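PDB 4MP4: glutathione S-transferase from Acinetobacter baumannii, which probably catalyses the conjugation of glutathione to electrophilic substrates. Local coordinates for residues Y7-T12 / P34-A39; T88-K93 / W163-A168; R116-T121 / T131-E136. One frame throughout, in Å; residues are numbered along the deposited sequence.

Contact 1. Residues Y7-T12 / P34-A39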
ATOM      1  N   TYR A   7      11.650 -19.651  13.498  1.00 46.39           N
ATOM      2  CA  TYR A   7      12.779 -18.897  12.944  1.00 46.64           C
ATOM      3  C   TYR A   7      12.289 -17.664  12.164  1.00 48.19           C
ATOM      4  O   TYR A   7      11.604 -17.785  11.141  1.00 41.77           O
ATOM      5  CB  TYR A   7      13.657 -19.784  12.046  1.00 47.26           C
ATOM      6  CG  TYR A   7      14.627 -19.014  11.159  1.00 50.77           C
ATOM      7  CD1 TYR A   7      15.692 -18.303  11.709  1.00 46.10           C
ATOM      8  CD2 TYR A   7      14.482 -19.011   9.770  1.00 53.79           C
ATOM      9  CE1 TYR A   7      16.585 -17.604  10.903  1.00 44.68           C
ATOM     10  CE2 TYR A   7      15.366 -18.313   8.948  1.00 32.94           C
ATOM     11  CZ  TYR A   7      16.416 -17.607   9.522  1.00 50.66           C
ATOM     12  OH  TYR A   7      17.305 -16.905   8.726  1.00 45.42           O
ATOM     13  N   PHE A   8      12.642 -16.482  12.658  1.00 45.90           N
ATOM     14  CA  PHE A   8      12.233 -15.223  12.044  1.00 33.82           C
ATOM     15  C   PHE A   8      13.464 -14.364  11.830  1.00 31.60           C
ATOM     16  O   PHE A   8      14.226 -14.128  12.761  1.00 37.01           O
ATOM     17  CB  PHE A   8      11.284 -14.460  12.966  1.00 34.61           C
ATOM     18  CG  PHE A   8       9.864 -14.946  12.940  1.00 32.13           C
ATOM     19  CD1 PHE A   8       9.015 -14.596  11.898  1.00 31.41           C
ATOM     20  CD2 PHE A   8       9.366 -15.727  13.976  1.00 32.85           C
ATOM     21  CE1 PHE A   8       7.690 -15.036  11.876  1.00 30.31           C
ATOM     22  CE2 PHE A   8       8.048 -16.169  13.966  1.00 36.01           C
ATOM     23  CZ  PHE A   8       7.206 -15.818  12.912  1.00 34.15           C
ATOM     24  N   LYS A   9      13.672 -13.887  10.612  1.00 32.03           N
ATOM     25  CA  LYS A   9      14.760 -12.945  10.376  1.00 33.36           C
ATOM     26  C   LYS A   9      14.290 -11.702   9.608  1.00 30.66           C
ATOM     27  O   LYS A   9      13.567 -11.822   8.624  1.00 32.14           O
ATOM     28  CB  LYS A   9      15.923 -13.616   9.644  1.00 38.05           C
ATOM     29  CG  LYS A   9      17.141 -12.721   9.547  1.00 38.49           C
ATOM     30  CD  LYS A   9      18.266 -13.362   8.803  1.00 46.45           C
ATOM     31  CE  LYS A   9      19.505 -13.414   9.652  1.00 55.53           C
ATOM     32  NZ  LYS A   9      19.294 -14.322  10.807  1.00 64.86           N
ATOM     33  N   LEU A  10      14.714 -10.523  10.066  1.00 28.50           N
ATOM     34  CA  LEU A  10      14.346  -9.249   9.446  1.00 25.35           C
ATOM     35  C   LEU A  10      15.520  -8.622   8.705  1.00 23.96           C
ATOM     36  O   LEU A  10      16.577  -8.429   9.286  1.00 33.99           O
ATOM     37  CB  LEU A  10      13.815  -8.264  10.504  1.00 19.59           C
ATOM     38  CG  LEU A  10      13.522  -6.827  10.032  1.00 18.21           C
ATOM     39  CD1 LEU A  10      12.431  -6.779   8.944  1.00 18.32           C
ATOM     40  CD2 LEU A  10      13.148  -5.952  11.186  1.00 17.06           C
ATOM     41  N   TYR A  11      15.339  -8.299   7.426  1.00 26.50           N
ATOM     42  CA  TYR A  11      16.405  -7.641   6.664  1.00 20.66           C
ATOM     43  C   TYR A  11      16.129  -6.147   6.506  1.00 24.61           C
ATOM     44  O   TYR A  11      15.091  -5.742   5.986  1.00 20.49           O
ATOM     45  CB  TYR A  11      16.627  -8.310   5.298  1.00 21.95           C
ATOM     46  CG  TYR A  11      17.045  -9.763   5.402  1.00 29.32           C
ATOM     47  CD1 TYR A  11      16.152 -10.723   5.865  1.00 33.82           C
ATOM     48  CD2 TYR A  11      18.331 -10.178   5.055  1.00 24.57           C
ATOM     49  CE1 TYR A  11      16.516 -12.040   5.983  1.00 42.00           C
ATOM     50  CE2 TYR A  11      18.706 -11.497   5.168  1.00 33.04           C
ATOM     51  CZ  TYR A  11      17.794 -12.428   5.635  1.00 41.41           C
ATOM     52  OH  TYR A  11      18.135 -13.763   5.751  1.00 41.51           O
ATOM     53  N   THR A  12      17.069  -5.330   6.964  1.00 25.65           N
ATOM     54  CA  THR A  12      16.959  -3.887   6.826  1.00 23.77           C
ATOM     55  C   THR A  12      18.049  -3.329   5.907  1.00 21.37           C
ATOM     56  O   THR A  12      18.986  -4.038   5.560  1.00 20.06           O
ATOM     57  CB  THR A  12      17.081  -3.192   8.195  1.00 23.89           C
ATOM     58  OG1 THR A  12      16.850  -1.784   8.032  1.00 27.96           O
ATOM     59  CG2 THR A  12      18.466  -3.406   8.767  1.00 23.23           C
ATOM     60  N   PRO A  34      10.331 -13.432  18.858  1.00 33.58           N
ATOM     61  CA  PRO A  34      11.792 -13.405  18.816  1.00 32.22           C
ATOM     62  C   PRO A  34      12.231 -13.494  17.375  1.00 35.33           C
ATOM     63  O   PRO A  34      11.599 -14.219  16.605  1.00 38.39           O
ATOM     64  CB  PRO A  34      12.182 -14.673  19.580  1.00 29.69           C
ATOM     65  CG  PRO A  34      11.010 -15.578  19.420  1.00 30.23           C
ATOM     66  CD  PRO A  34       9.805 -14.714  19.357  1.00 37.40           C
ATOM     67  N   PHE A  35      13.279 -12.763  17.010  1.00 27.10           N
ATOM     68  CA  PHE A  35      13.723 -12.731  15.623  1.00 28.63           C
ATOM     69  C   PHE A  35      15.135 -12.211  15.554  1.00 27.64           C
ATOM     70  O   PHE A  35      15.602 -11.567  16.488  1.00 28.40           O
ATOM     71  CB  PHE A  35      12.810 -11.830  14.777  1.00 25.29           C
ATOM     72  CG  PHE A  35      12.894 -10.365  15.133  1.00 24.23           C
ATOM     73  CD1 PHE A  35      12.164  -9.853  16.179  1.00 24.00           C
ATOM     74  CD2 PHE A  35      13.702  -9.504  14.406  1.00 27.39           C
ATOM     75  CE1 PHE A  35      12.238  -8.499  16.502  1.00 28.19           C
ATOM     76  CE2 PHE A  35      13.776  -8.159  14.721  1.00 22.73           C
ATOM     77  CZ  PHE A  35      13.038  -7.657  15.768  1.00 22.52           C
ATOM     78  N   GLU A  36      15.798 -12.477  14.436  1.00 30.97           N
ATOM     79  CA  GLU A  36      17.160 -12.015  14.196  1.00 35.87           C
ATOM     80  C   GLU A  36      17.122 -10.939  13.127  1.00 34.50           C
ATOM     81  O   GLU A  36      16.272 -10.968  12.226  1.00 28.86           O
ATOM     82  CB  GLU A  36      18.062 -13.167  13.720  1.00 46.63           C
ATOM     83  CG  GLU A  36      18.061 -14.412  14.624  1.00 59.61           C
ATOM     84  CD  GLU A  36      18.562 -15.681  13.921  1.00 67.33           C
ATOM     85  OE1 GLU A  36      18.553 -15.734  12.671  1.00 70.04           O
ATOM     86  OE2 GLU A  36      18.960 -16.637  14.621  1.00 70.26           O
ATOM     87  N   ILE A  37      18.056 -10.000  13.216  1.00 35.26           N
ATOM     88  CA  ILE A  37      18.130  -8.896  12.276  1.00 24.45           C
ATOM     89  C   ILE A  37      19.398  -8.981  11.419  1.00 27.26           C
ATOM     90  O   ILE A  37      20.455  -9.386  11.895  1.00 26.51           O
ATOM     91  CB  ILE A  37      18.085  -7.540  13.027  1.00 28.48           C
ATOM     92  CG1 ILE A  37      17.823  -6.382  12.063  1.00 29.35           C
ATOM     93  CG2 ILE A  37      19.362  -7.294  13.791  1.00 24.33           C
ATOM     94  CD1 ILE A  37      16.671  -5.501  12.498  1.00 26.25           C
ATOM     95  N   ALA A  38      19.296  -8.597  10.154  1.00 24.47           N
ATOM     96  CA  ALA A  38      20.473  -8.504   9.296  1.00 25.01           C
ATOM     97  C   ALA A  38      20.360  -7.304   8.350  1.00 28.02           C
ATOM     98  O   ALA A  38      19.275  -6.754   8.159  1.00 25.94           O
ATOM     99  CB  ALA A  38      20.675  -9.801   8.511  1.00 26.05           C
ATOM    100  N   ALA A  39      21.475  -6.913   7.742  1.00 32.41           N
ATOM    101  CA  ALA A  39      21.492  -5.734   6.878  1.00 33.91           C
ATOM    102  C   ALA A  39      21.970  -6.014   5.454  1.00 39.05           C
ATOM    103  O   ALA A  39      22.860  -6.837   5.237  1.00 45.38           O
ATOM    104  CB  ALA A  39      22.339  -4.635   7.501  1.00 26.86           C
TER
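Lys-9 and Glu-36 face each other across the two parallel strands, 8-13 and 36-40, of the beta-alpha-beta crossover that opens the thioredoxin-like domain of the glutathione transferase fold. Four backbone hydrogen bonds join the strands, from Glu-36 N to Phe-8 O (2.8 Å) through to Thr-12 N on Ala-38 O (2.9 Å).

On one face of the sheet, a chi4 of 66° turns Lys-9 NZ toward Glu-36 OE1 in a salt bridge modelled at 2.5 Å, short enough that the exact distance is doubtful; a flexible cation and a carboxylate suit this accessible face. Ala-38 is small enough to sit beside the lysine stem, its CB 4.0 Å from Lys-9 CE. On the other face apolar branches pair: Leu-10 and Ile-37 lie side by side, CD2 to CD1 3.8 Å. Leu-10 continues onto Val-24 and Phe-25 of helix 19-30, and Ile-37 onto Leu-207 of helix 199-215.

The backbones of Lys-9 and Tyr-11 bond to Glu-65 and Val-63 of strand 63-66, which makes strand 8-13 an inner strand. Beyond the salt bridge, Glu-36 OE1 also meets the Tyr-7 ring at its edge, in plane, 3.2 Å from CE1, with the carboxylate turned 76° against the ring.

Contact 2. Residues T88-K93 / W163-A168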
ATOM      1  N   THR A  88      -2.307 -11.030  19.856  1.00 42.24           N
ATOM      2  CA  THR A  88      -1.512  -9.856  20.182  1.00 38.35           C
ATOM      3  C   THR A  88      -1.628  -8.863  19.039  1.00 40.19           C
ATOM      4  O   THR A  88      -0.651  -8.560  18.348  1.00 42.65           O
ATOM      5  CB  THR A  88      -0.039 -10.198  20.405  1.00 32.93           C
ATOM      6  OG1 THR A  88       0.468 -10.895  19.258  1.00 30.55           O
ATOM      7  CG2 THR A  88       0.108 -11.056  21.650  1.00 22.47           C
ATOM      8  N   ALA A  89      -2.842  -8.362  18.851  1.00 30.38           N
ATOM      9  CA  ALA A  89      -3.140  -7.503  17.726  1.00 29.90           C
ATOM     10  C   ALA A  89      -2.393  -6.178  17.854  1.00 27.30           C
ATOM     11  O   ALA A  89      -2.247  -5.635  18.951  1.00 23.62           O
ATOM     12  CB  ALA A  89      -4.645  -7.278  17.620  1.00 20.98           C
ATOM     13  N   ILE A  90      -1.907  -5.673  16.727  1.00 25.46           N
ATOM     14  CA  ILE A  90      -1.277  -4.355  16.692  1.00 24.67           C
ATOM     15  C   ILE A  90      -2.090  -3.430  15.789  1.00 22.70           C
ATOM     16  O   ILE A  90      -1.599  -2.411  15.336  1.00 32.98           O
ATOM     17  CB  ILE A  90       0.196  -4.423  16.243  1.00 25.58           C
ATOM     18  CG1 ILE A  90       0.311  -5.005  14.840  1.00 16.70           C
ATOM     19  CG2 ILE A  90       1.024  -5.267  17.220  1.00 26.06           C
ATOM     20  CD1 ILE A  90       1.739  -5.195  14.397  1.00 16.05           C
ATOM     21  N   TYR A  91      -3.338  -3.832  15.541  1.00 22.90           N
ATOM     22  CA  TYR A  91      -4.379  -3.008  14.937  1.00 20.28           C
ATOM     23  C   TYR A  91      -5.568  -3.012  15.900  1.00 23.21           C
ATOM     24  O   TYR A  91      -5.704  -3.928  16.698  1.00 30.77           O
ATOM     25  CB  TYR A  91      -4.813  -3.579  13.580  1.00 19.97           C
ATOM     26  CG  TYR A  91      -3.764  -3.439  12.516  1.00 26.96           C
ATOM     27  CD1 TYR A  91      -3.538  -2.216  11.890  1.00 23.73           C
ATOM     28  CD2 TYR A  91      -2.974  -4.514  12.153  1.00 39.10           C
ATOM     29  CE1 TYR A  91      -2.565  -2.075  10.924  1.00 21.16           C
ATOM     30  CE2 TYR A  91      -1.994  -4.379  11.179  1.00 45.42           C
ATOM     31  CZ  TYR A  91      -1.802  -3.155  10.568  1.00 30.80           C
ATOM     32  OH  TYR A  91      -0.834  -3.016   9.612  1.00 30.52           O
ATOM     33  N   PRO A  92      -6.436  -1.991  15.820  1.00 24.30           N
ATOM     34  CA  PRO A  92      -7.568  -1.913  16.750  1.00 26.74           C
ATOM     35  C   PRO A  92      -8.466  -3.147  16.610  1.00 36.79           C
ATOM     36  O   PRO A  92      -8.438  -3.799  15.557  1.00 30.70           O
ATOM     37  CB  PRO A  92      -8.315  -0.657  16.282  1.00 20.40           C
ATOM     38  CG  PRO A  92      -7.292   0.130  15.504  1.00 21.40           C
ATOM     39  CD  PRO A  92      -6.444  -0.888  14.839  1.00 18.80           C
ATOM     40  N   LYS A  93      -9.237  -3.482  17.647  1.00 40.89           N
ATOM     41  CA  LYS A  93     -10.070  -4.682  17.566  1.00 43.44           C
ATOM     42  C   LYS A  93     -11.421  -4.443  16.875  1.00 38.68           C
ATOM     43  O   LYS A  93     -11.912  -5.315  16.180  1.00 35.06           O
ATOM     44  CB  LYS A  93     -10.219  -5.405  18.919  1.00 44.37           C
ATOM     45  CG  LYS A  93     -11.019  -4.660  19.960  1.00 56.74           C
ATOM     46  CD  LYS A  93     -11.089  -5.432  21.271  1.00 66.61           C
ATOM     47  CE  LYS A  93     -11.478  -4.510  22.428  1.00 72.77           C
ATOM     48  NZ  LYS A  93     -10.519  -3.369  22.592  1.00 73.66           N
ATOM     49  N   TRP A 163      -2.710   1.981  21.779  1.00 26.21           N
ATOM     50  CA  TRP A 163      -1.654   1.981  20.795  1.00 22.96           C
ATOM     51  C   TRP A 163      -1.897   1.003  19.633  1.00 26.44           C
ATOM     52  O   TRP A 163      -2.365  -0.111  19.834  1.00 30.11           O
ATOM     53  CB  TRP A 163      -0.333   1.659  21.485  1.00 16.23           C
ATOM     54  CG  TRP A 163       0.806   1.759  20.544  1.00 27.77           C
ATOM     55  CD1 TRP A 163       1.539   2.881  20.259  1.00 18.47           C
ATOM     56  CD2 TRP A 163       1.340   0.713  19.731  1.00 23.30           C
ATOM     57  NE1 TRP A 163       2.500   2.589  19.329  1.00 22.73           N
ATOM     58  CE2 TRP A 163       2.399   1.266  18.978  1.00 24.18           C
ATOM     59  CE3 TRP A 163       1.021  -0.638  19.555  1.00 18.81           C
ATOM     60  CZ2 TRP A 163       3.150   0.523  18.073  1.00 23.52           C
ATOM     61  CZ3 TRP A 163       1.770  -1.385  18.653  1.00 22.50           C
ATOM     62  CH2 TRP A 163       2.823  -0.799  17.924  1.00 28.83           C
ATOM     63  N   SER A 164      -1.586   1.435  18.416  1.00 28.26           N
ATOM     64  CA  SER A 164      -1.492   0.527  17.276  1.00 20.20           C
ATOM     65  C   SER A 164      -0.275   0.884  16.442  1.00 17.59           C
ATOM     66  O   SER A 164       0.281   1.979  16.576  1.00 19.07           O
ATOM     67  CB  SER A 164      -2.745   0.589  16.409  1.00 20.45           C
ATOM     68  OG  SER A 164      -3.037   1.916  16.047  1.00 18.90           O
ATOM     69  N   ILE A 165       0.138  -0.032  15.571  1.00 12.99           N
ATOM     70  CA  ILE A 165       1.346   0.180  14.765  1.00  9.93           C
ATOM     71  C   ILE A 165       1.251   1.497  13.956  1.00 18.03           C
ATOM     72  O   ILE A 165       2.272   2.076  13.560  1.00 18.22           O
ATOM     73  CB  ILE A 165       1.613  -1.045  13.843  1.00 13.43           C
ATOM     74  CG1 ILE A 165       3.022  -1.020  13.241  1.00 16.14           C
ATOM     75  CG2 ILE A 165       0.563  -1.147  12.770  1.00  9.45           C
ATOM     76  CD1 ILE A 165       4.128  -1.084  14.270  1.00  9.22           C
ATOM     77  N   VAL A 166       0.029   1.989  13.750  1.00 10.08           N
ATOM     78  CA  VAL A 166      -0.173   3.180  12.943  1.00 18.88           C
ATOM     79  C   VAL A 166       0.257   4.424  13.730  1.00 18.76           C
ATOM     80  O   VAL A 166       0.607   5.460  13.137  1.00 12.08           O
ATOM     81  CB  VAL A 166      -1.638   3.301  12.414  1.00 10.53           C
ATOM     82  CG1 VAL A 166      -1.762   4.476  11.462  1.00 10.71           C
ATOM     83  CG2 VAL A 166      -2.052   2.045  11.690  1.00 10.26           C
ATOM     84  N   ASP A 167       0.256   4.327  15.063  1.00 13.33           N
ATOM     85  CA  ASP A 167       0.792   5.435  15.858  1.00 17.08           C
ATOM     86  C   ASP A 167       2.271   5.623  15.526  1.00 20.07           C
ATOM     87  O   ASP A 167       2.748   6.759  15.339  1.00 15.58           O
ATOM     88  CB  ASP A 167       0.593   5.244  17.367  1.00 14.70           C
ATOM     89  CG  ASP A 167      -0.881   5.332  17.787  1.00 24.09           C
ATOM     90  OD1 ASP A 167      -1.473   6.453  17.712  1.00 16.09           O
ATOM     91  OD2 ASP A 167      -1.437   4.274  18.205  1.00 20.85           O
ATOM     92  N   ALA A 168       2.981   4.505  15.407  1.00 11.74           N
ATOM     93  CA  ALA A 168       4.411   4.554  15.140  1.00 10.86           C
ATOM     94  C   ALA A 168       4.669   5.087  13.719  1.00 14.68           C
ATOM     95  O   ALA A 168       5.649   5.810  13.481  1.00 18.91           O
ATOM     96  CB  ALA A 168       5.054   3.182  15.357  1.00  9.06           C
TER
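Ile-90 and Tyr-91 meet Ile-165 in a buried, largely apolar contact between the linker joining the two glutathione transferase domains and the start of helix 165-178 in the helical domain. The helix start carries Ser-164 and Asp-167, the Ser-x-x-Asp pattern of the family's N-capping box; the bond seen here is its aspartate half, from Ser-164 N to Asp-167 OD2.

One hydrogen bond crosses the contact. Ile-165 N points almost straight at Ile-90 O, 3.0 Å away with 173° at the hydrogen, so an amide at the start of a helix, where no preceding turn supplies an acceptor, is satisfied by the linker. Ser-164 CB packs against the same oxygen at 3.4 Å; a small residue lets the linker come this close.

Around the bond the side chains are branched or flat. Ile-90 CG1 stands between the backbone N and the carbonyl carbon (chi1 61°), and the Ile-90 and Ile-165 side chains lie side by side, pointing the same way, with Ile-90 CD1 4.2 Å from Ile-165 CB. Ile-165 CG2 approaches the Tyr-91 ring off-centre in a CH-pi contact, 4.2 Å from the centroid, with CE1 as the nearest ring atom at 3.7 Å. The tyrosine hydroxyl is bound to Gln-105 of helix 95-110, which gives this mostly apolar ring a polar partner inside the protein. Trp-163 CZ3 touches Ile-90 CB, while the indole also packs on Val-26 of helix 19-30; Ile-165 reaches that residue too, so the contact extends into the thioredoxin-like domain.

Asp-167 fixes the turn from within. Its OD1 accepts from Tyr-191 OH and Leu-159 N, and its OD2 receives Ser-164 N at 2.9 Å, the amide lying nearly in line with the aspartate's C-O bond.

Contact 3. Residues R116-T121 / T131-E136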
ATOM      1  N   ARG A 116       7.609  12.879   1.603  1.00 25.29           N
ATOM      2  CA  ARG A 116       8.588  11.799   1.703  1.00 24.50           C
ATOM      3  C   ARG A 116       9.834  12.099   0.871  1.00 21.92           C
ATOM      4  O   ARG A 116      10.952  11.853   1.305  1.00 19.81           O
ATOM      5  CB  ARG A 116       7.968  10.460   1.302  1.00 19.82           C
ATOM      6  CG  ARG A 116       6.978   9.929   2.333  1.00 19.93           C
ATOM      7  CD  ARG A 116       6.417   8.562   1.949  1.00 22.95           C
ATOM      8  NE  ARG A 116       5.418   8.656   0.888  1.00 21.58           N
ATOM      9  CZ  ARG A 116       5.467   7.976  -0.257  1.00 22.44           C
ATOM     10  NH1 ARG A 116       4.513   8.139  -1.157  1.00 21.79           N
ATOM     11  NH2 ARG A 116       6.463   7.129  -0.505  1.00 22.25           N
ATOM     12  N   THR A 117       9.637  12.651  -0.316  1.00 19.62           N
ATOM     13  CA  THR A 117      10.749  12.985  -1.196  1.00 17.53           C
ATOM     14  C   THR A 117      11.604  14.135  -0.638  1.00 13.00           C
ATOM     15  O   THR A 117      12.822  14.072  -0.679  1.00 15.42           O
ATOM     16  CB  THR A 117      10.237  13.374  -2.595  1.00 19.46           C
ATOM     17  OG1 THR A 117       9.512  12.281  -3.154  1.00 24.30           O
ATOM     18  CG2 THR A 117      11.378  13.715  -3.510  1.00 12.46           C
ATOM     19  N   GLU A 118      10.960  15.170  -0.107  1.00 15.98           N
ATOM     20  CA  GLU A 118      11.658  16.394   0.285  1.00 12.98           C
ATOM     21  C   GLU A 118      12.144  16.334   1.727  1.00 22.33           C
ATOM     22  O   GLU A 118      12.925  17.181   2.168  1.00 18.30           O
ATOM     23  CB  GLU A 118      10.748  17.626   0.065  1.00 14.67           C
ATOM     24  CG  GLU A 118      10.424  17.895  -1.427  1.00 23.09           C
ATOM     25  CD  GLU A 118       9.388  19.000  -1.663  1.00 31.31           C
ATOM     26  OE1 GLU A 118       9.387  20.018  -0.941  1.00 29.59           O
ATOM     27  OE2 GLU A 118       8.565  18.844  -2.588  1.00 39.37           O
ATOM     28  N   ARG A 119      11.651  15.349   2.472  1.00 25.93           N
ATOM     29  CA  ARG A 119      12.074  15.160   3.848  1.00 17.31           C
ATOM     30  C   ARG A 119      12.310  13.682   4.093  1.00 20.11           C
ATOM     31  O   ARG A 119      11.525  13.030   4.791  1.00 12.89           O
ATOM     32  CB  ARG A 119      11.025  15.700   4.828  1.00 15.22           C
ATOM     33  CG  ARG A 119      10.774  17.213   4.746  1.00 19.79           C
ATOM     34  CD  ARG A 119      11.959  17.995   5.313  1.00 26.98           C
ATOM     35  NE  ARG A 119      11.719  19.432   5.385  1.00 25.92           N
ATOM     36  CZ  ARG A 119      12.166  20.313   4.492  1.00 25.99           C
ATOM     37  NH1 ARG A 119      12.870  19.906   3.441  1.00 20.16           N
ATOM     38  NH2 ARG A 119      11.903  21.606   4.650  1.00 20.43           N
ATOM     39  N   PRO A 120      13.396  13.140   3.509  1.00 20.23           N
ATOM     40  CA  PRO A 120      13.685  11.707   3.666  1.00 13.80           C
ATOM     41  C   PRO A 120      14.082  11.417   5.108  1.00 14.96           C
ATOM     42  O   PRO A 120      14.365  12.370   5.844  1.00 17.79           O
ATOM     43  CB  PRO A 120      14.853  11.472   2.695  1.00 10.84           C
ATOM     44  CG  PRO A 120      15.515  12.810   2.575  1.00 19.30           C
ATOM     45  CD  PRO A 120      14.406  13.834   2.689  1.00 13.43           C
ATOM     46  N   THR A 121      14.101  10.152   5.521  1.00 10.52           N
ATOM     47  CA  THR A 121      14.403   9.838   6.926  1.00 19.52           C
ATOM     48  C   THR A 121      15.805  10.277   7.391  1.00 16.25           C
ATOM     49  O   THR A 121      16.082  10.322   8.582  1.00 22.93           O
ATOM     50  CB  THR A 121      14.233   8.370   7.214  1.00 10.35           C
ATOM     51  OG1 THR A 121      15.053   7.623   6.307  1.00 14.65           O
ATOM     52  CG2 THR A 121      12.766   7.965   7.060  1.00 10.41           C
ATOM     53  N   THR A 131      16.821  23.172   2.317  1.00 36.13           N
ATOM     54  CA  THR A 131      15.776  23.469   1.353  1.00 27.69           C
ATOM     55  C   THR A 131      14.385  23.558   1.970  1.00 30.78           C
ATOM     56  O   THR A 131      13.965  22.665   2.704  1.00 30.70           O
ATOM     57  CB  THR A 131      15.792  22.403   0.276  1.00 28.06           C
ATOM     58  OG1 THR A 131      17.154  22.150  -0.082  1.00 27.32           O
ATOM     59  CG2 THR A 131      15.008  22.847  -0.947  1.00 28.75           C
ATOM     60  N   PRO A 132      13.668  24.657   1.684  1.00 38.29           N
ATOM     61  CA  PRO A 132      12.284  24.834   2.136  1.00 31.57           C
ATOM     62  C   PRO A 132      11.365  23.877   1.401  1.00 33.63           C
ATOM     63  O   PRO A 132      11.726  23.384   0.321  1.00 31.25           O
ATOM     64  CB  PRO A 132      11.953  26.266   1.705  1.00 30.35           C
ATOM     65  CG  PRO A 132      13.268  26.927   1.453  1.00 30.43           C
ATOM     66  CD  PRO A 132      14.169  25.841   0.964  1.00 35.88           C
ATOM     67  N   LEU A 133      10.193  23.614   1.972  1.00 29.44           N
ATOM     68  CA  LEU A 133       9.208  22.792   1.286  1.00 32.98           C
ATOM     69  C   LEU A 133       8.753  23.480   0.010  1.00 36.68           C
ATOM     70  O   LEU A 133       8.401  24.667   0.015  1.00 38.92           O
ATOM     71  CB  LEU A 133       7.999  22.518   2.185  1.00 29.89           C
ATOM     72  CG  LEU A 133       8.286  21.551   3.335  1.00 22.81           C
ATOM     73  CD1 LEU A 133       7.157  21.575   4.317  1.00 16.77           C
ATOM     74  CD2 LEU A 133       8.487  20.165   2.784  1.00 15.00           C
ATOM     75  N   SER A 134       8.767  22.725  -1.081  1.00 28.64           N
ATOM     76  CA  SER A 134       8.162  23.153  -2.323  1.00 24.25           C
ATOM     77  C   SER A 134       6.656  23.311  -2.132  1.00 33.56           C
ATOM     78  O   SER A 134       6.104  22.938  -1.099  1.00 38.39           O
ATOM     79  CB  SER A 134       8.387  22.103  -3.398  1.00 15.88           C
ATOM     80  OG  SER A 134       7.395  21.095  -3.298  1.00 28.45           O
ATOM     81  N   GLU A 135       5.991  23.838  -3.153  1.00 49.20           N
ATOM     82  CA  GLU A 135       4.563  24.078  -3.070  1.00 48.89           C
ATOM     83  C   GLU A 135       3.787  22.783  -2.853  1.00 39.15           C
ATOM     84  O   GLU A 135       2.896  22.730  -2.015  1.00 32.77           O
ATOM     85  CB  GLU A 135       4.062  24.837  -4.299  1.00 56.38           C
ATOM     86  CG  GLU A 135       3.207  26.057  -3.945  1.00 70.22           C
ATOM     87  CD  GLU A 135       3.917  27.045  -3.010  1.00 76.42           C
ATOM     88  OE1 GLU A 135       5.000  27.553  -3.379  1.00 78.63           O
ATOM     89  OE2 GLU A 135       3.391  27.317  -1.907  1.00 76.70           O
ATOM     90  N   GLU A 136       4.131  21.738  -3.594  1.00 37.44           N
ATOM     91  CA  GLU A 136       3.530  20.432  -3.353  1.00 40.27           C
ATOM     92  C   GLU A 136       3.955  19.872  -1.988  1.00 36.87           C
ATOM     93  O   GLU A 136       3.189  19.181  -1.316  1.00 26.89           O
ATOM     94  CB  GLU A 136       3.882  19.462  -4.481  1.00 47.75           C
ATOM     95  CG  GLU A 136       3.276  19.843  -5.824  1.00 56.40           C
ATOM     96  CD  GLU A 136       1.784  20.144  -5.733  1.00 68.03           C
ATOM     97  OE1 GLU A 136       1.367  21.234  -6.187  1.00 69.81           O
ATOM     98  OE2 GLU A 136       1.026  19.295  -5.212  1.00 70.38           O
TER
HETATM   99  O   HOH W   1      11.864  20.702  -0.788  1.00 30.64           O
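Glu-118 and Leu-133 bring their CA atoms to 6.9 Å where the chain leaves helix 113-118 and later turns into helix 135-151. The contact joins these two helices of the all-helical C-terminal domain of the glutathione transferase fold, through an N-cap serine bound by a glutamate at the preceding helix end.

The carboxylate of Glu-118 holds Ser-134 by both oxygens: Ser-134 N donates to OE1 at 2.8 Å (159° at the hydrogen), and Ser-134 OG donates to OE2 at 2.6 Å. Both donors come from the syn side, a little out of the carboxylate plane. Serine suits the N-cap because, while its OG gives its proton to the glutamate, it accepts from Gly-137 N and so satisfies an amide of the first turn. The amide-rich helix start would help to keep the glutamate ionised. A water donates to Glu-118 OE1 at 2.6 Å and to Pro-132 O, bridging the carboxylate to the loop.

Arg-119, just beyond its helix, binds the loop one step further back. Its NH1 and NH2 both donate to Thr-131 O, at 3.1 and 3.0 Å, an end-on grip on a single carbonyl that a guanidinium is well shaped to make. The bend at chi2 (-72°) turns CD back, and NH1 also reaches Glu-118 O, from above that carbonyl's plane. Leu-133 lays CD2 over the centre of one guanidinium face, 4.0 Å above it, while the N-H groups reach acceptors tilted somewhat from the guanidinium plane. Arg-119 NE forms a salt bridge with Asp-182, so this buried cation has a charged partner.

Helix 165-178 meets both segments: Leu-133 packs on Leu-177, and Arg-119 O accepts from Arg-176 NE, while beyond the helix end Thr-121 OG1 bonds to Leu-17 O, just ahead of helix 19-30.

Overall arrangement
From the N terminus, contact 1 closes first: a return of 21 residues, carrying helix 19-30, brings strand 36-40 back beside strand 8-13 in the thioredoxin-like domain. Only after it does contact 2 open, at the linker 88-93, closing a far longer, mainly helical excursion of 69 residues. Contact 3 falls within that excursion, a short return of nine residues that includes helix 122-125 and ties helix 113-118 to the start of helix 135-151. None of the loops cross. Contact 3 lies across the chain's centre from both others, its centre about 31 Å from that of contact 1; contact 2, near the domain boundary, joins linker to helical domain.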